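Local structure of nitrogen regulatory protein P-II (Thiomonas intermedia, 5D4O) at residues L9-I14 against M65-V70. The protein binds adenine nucleotides such as AMP and ADP as a trimer of the P-II family and probably acts as an enzyme regulator. Sequence-based numbering, arbitrary orientation.
Sequences LKKLEI and MIIAAV. With AMP (adenosine monophosphate), chain F.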
loop_
_atom_site.group_PDB
_atom_site.type_symbol
_atom_site.label_atom_id
_atom_site.label_comp_id
_atom_site.label_asym_id
_atom_site.label_seq_id
_atom_site.Cartn_x
_atom_site.Cartn_y
_atom_site.Cartn_z
ATOM N N LEU A 9 9.468 -3.218 12.133
ATOM C CA LEU A 9 8.635 -2.068 12.467
ATOM C C LEU A 9 7.202 -2.472 12.114
ATOM O O LEU A 9 6.974 -3.542 11.532
ATOM C CB LEU A 9 9.044 -0.858 11.594
ATOM C CG LEU A 9 9.635 0.447 12.192
ATOM C CD1 LEU A 9 9.014 1.665 11.587
ATOM C CD2 LEU A 9 9.748 0.479 13.710
ATOM N N LYS A 10 6.248 -1.609 12.452
ATOM C CA LYS A 10 4.858 -1.846 12.070
ATOM C C LYS A 10 4.460 -0.738 11.107
ATOM O O LYS A 10 5.090 0.326 11.085
ATOM C CB LYS A 10 3.942 -1.904 13.303
ATOM C CG LYS A 10 4.302 -3.014 14.300
ATOM C CD LYS A 10 3.759 -4.399 13.885
ATOM C CE LYS A 10 4.127 -5.465 14.901
ATOM N NZ LYS A 10 3.569 -6.787 14.537
ATOM N N LYS A 11 3.461 -1.000 10.253
ATOM C CA LYS A 11 3.000 0.026 9.331
ATOM C C LYS A 11 1.470 -0.013 9.318
ATOM O O LYS A 11 0.861 -1.040 8.977
ATOM C CB LYS A 11 3.574 -0.154 7.921
ATOM C CG LYS A 11 3.308 1.060 6.993
ATOM C CD LYS A 11 3.415 0.722 5.496
ATOM C CE LYS A 11 2.130 0.110 4.972
ATOM N NZ LYS A 11 2.191 -0.125 3.501
ATOM N N LEU A 12 0.868 1.097 9.728
ATOM C CA LEU A 12 -0.591 1.230 9.707
ATOM C C LEU A 12 -1.032 1.818 8.384
ATOM O O LEU A 12 -0.402 2.754 7.873
ATOM C CB LEU A 12 -1.066 2.207 10.820
ATOM C CG LEU A 12 -1.413 1.661 12.210
ATOM C CD1 LEU A 12 -0.621 0.428 12.592
ATOM C CD2 LEU A 12 -1.354 2.789 13.271
ATOM N N GLU A 13 -2.176 1.339 7.879
ATOM C CA GLU A 13 -2.892 1.945 6.754
ATOM C C GLU A 13 -4.246 2.313 7.383
ATOM O O GLU A 13 -4.975 1.428 7.834
ATOM C CB GLU A 13 -3.067 0.977 5.598
ATOM C CG GLU A 13 -1.794 0.893 4.787
ATOM C CD GLU A 13 -1.894 -0.115 3.661
ATOM O OE1 GLU A 13 -0.897 -0.232 2.915
ATOM O OE2 GLU A 13 -2.910 -0.846 3.579
ATOM N N ILE A 14 -4.504 3.602 7.527
ATOM C CA ILE A 14 -5.724 4.107 8.180
ATOM C C ILE A 14 -6.588 4.751 7.097
ATOM O O ILE A 14 -6.190 5.776 6.546
ATOM C CB ILE A 14 -5.352 5.161 9.245
ATOM C CG1 ILE A 14 -4.321 4.590 10.253
ATOM C CG2 ILE A 14 -6.662 5.676 9.941
ATOM C CD1 ILE A 14 -3.531 5.660 11.025
ATOM N N MET A 65 -6.103 7.710 2.767
ATOM C CA MET A 65 -5.408 6.632 3.444
ATOM C C MET A 65 -4.173 7.258 4.053
ATOM O O MET A 65 -3.335 7.804 3.322
ATOM C CB MET A 65 -5.002 5.480 2.504
ATOM C CG MET A 65 -4.234 4.388 3.247
ATOM S SD MET A 65 -4.058 2.854 2.289
ATOM C CE MET A 65 -3.017 3.414 0.919
ATOM N N ILE A 66 -4.029 7.120 5.363
ATOM C CA ILE A 66 -2.847 7.622 6.055
ATOM C C ILE A 66 -1.991 6.409 6.293
ATOM O O ILE A 66 -2.440 5.438 6.952
ATOM C CB ILE A 66 -3.201 8.313 7.392
ATOM C CG1 ILE A 66 -4.195 9.460 7.161
ATOM C CG2 ILE A 66 -1.899 8.797 8.119
ATOM C CD1 ILE A 66 -4.810 10.068 8.507
ATOM N N ILE A 67 -0.765 6.475 5.777
ATOM C CA ILE A 67 0.259 5.420 5.945
ATOM C C ILE A 67 1.209 5.866 7.052
ATOM O O ILE A 67 1.835 6.942 6.937
ATOM C CB ILE A 67 1.057 5.181 4.626
ATOM C CG1 ILE A 67 0.140 4.762 3.468
ATOM C CG2 ILE A 67 2.155 4.113 4.871
ATOM C CD1 ILE A 67 0.798 4.867 2.098
ATOM N N ALA A 68 1.305 5.082 8.143
ATOM C CA ALA A 68 2.205 5.480 9.226
ATOM C C ALA A 68 3.072 4.336 9.710
ATOM O O ALA A 68 2.561 3.354 10.255
ATOM C CB ALA A 68 1.420 6.089 10.402
ATOM N N ALA A 69 4.378 4.465 9.502
ATOM C CA ALA A 69 5.355 3.478 9.974
ATOM C C ALA A 69 5.629 3.845 11.429
ATOM O O ALA A 69 6.002 4.990 11.741
ATOM C CB ALA A 69 6.641 3.543 9.143
ATOM N N VAL A 70 5.358 2.897 12.331
ATOM C CA VAL A 70 5.464 3.151 13.767
ATOM C C VAL A 70 6.167 1.982 14.493
ATOM O O VAL A 70 5.970 0.826 14.092
ATOM C CB VAL A 70 4.039 3.420 14.390
ATOM C CG1 VAL A 70 3.300 4.558 13.677
ATOM C CG2 VAL A 70 3.163 2.152 14.396
HETATM P P AMP F . 11.785 12.592 5.951
HETATM O O1P AMP F . 12.079 13.993 5.568
HETATM O O2P AMP F . 11.702 12.355 7.419
HETATM O O3P AMP F . 12.698 11.554 5.311
HETATM O "O5'" AMP F . 10.305 12.298 5.393
HETATM C "C5'" AMP F . 9.964 12.441 4.007
HETATM C "C4'" AMP F . 8.625 11.805 3.753
HETATM O "O4'" AMP F . 8.684 10.384 4.009
HETATM C "C3'" AMP F . 7.489 12.310 4.634
HETATM O "O3'" AMP F . 6.951 13.541 4.153
HETATM C "C2'" AMP F . 6.485 11.169 4.516
HETATM O "O2'" AMP F . 5.757 11.274 3.306
HETATM C "C1'" AMP F . 7.421 9.944 4.490
HETATM N N9 AMP F . 7.606 9.371 5.815
HETATM C C8 AMP F . 8.554 9.704 6.751
HETATM N N7 AMP F . 8.417 9.082 7.895
HETATM C C5 AMP F . 7.292 8.292 7.705
HETATM C C6 AMP F . 6.608 7.402 8.554
HETATM N N6 AMP F . 6.959 7.173 9.826
HETATM N N1 AMP F . 5.515 6.777 8.054
HETATM C C2 AMP F . 5.123 7.056 6.805
HETATM N N3 AMP F . 5.682 7.884 5.913
HETATM C C4 AMP F . 6.781 8.464 6.429
#
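Lys10 pairs with Val70, Leu12 with Ala68 and Ile14 with Ile66, each through two backbone hydrogen bonds, making antiparallel strands. The bonds are even: Leu12 N to Ala68 O is 2.9 Å and Ile66 N to Ile14 O is 2.8 Å. Between them lie the non-hydrogen-bonded pairs Lys11-Ala69 and Glu13-Ile67.

Ala69 turns its backbone polar atoms the other way, to AMP. Its N donates to AMP N1 at 3.0 Å, almost straight (175°), and its O accepts from AMP N6 at 3.1 Å. The N1 and N6 positions of the adenine are thus met by the main chain of Ala69.

Van der Waals contacts flank the ladder. Leu9 CD1 touches Ala69 CB at 3.9 Å. The CD of Lys11 lies across Ile67 CG2 at 3.7 Å. The Met65 sulfur crosses the Glu13 chain, equally near CG and CD at 3.9 Å.

The Lys11 chain bends at chi3 (83°), and NZ reaches Glu13 OE1 at 3.1 Å on the anti side, about 30° out of the carboxylate plane. NZ also bridges to Glu13 of the second subunit, and Glu13 OE2 pairs with Lys11 of the third. A methionine in place of Lys11 would probably leave both carboxylates without this cation at the trimer interface.

Strands 92-100 and 36-46 flank this central pair in the sheet. Helices 21-31 and 72-88 pack on the Leu12, Ile14 and Ile66 face, as in the ferredoxin-like P-II fold, while the Lys11, Glu13 and Ile67 face meets neighbouring subunits.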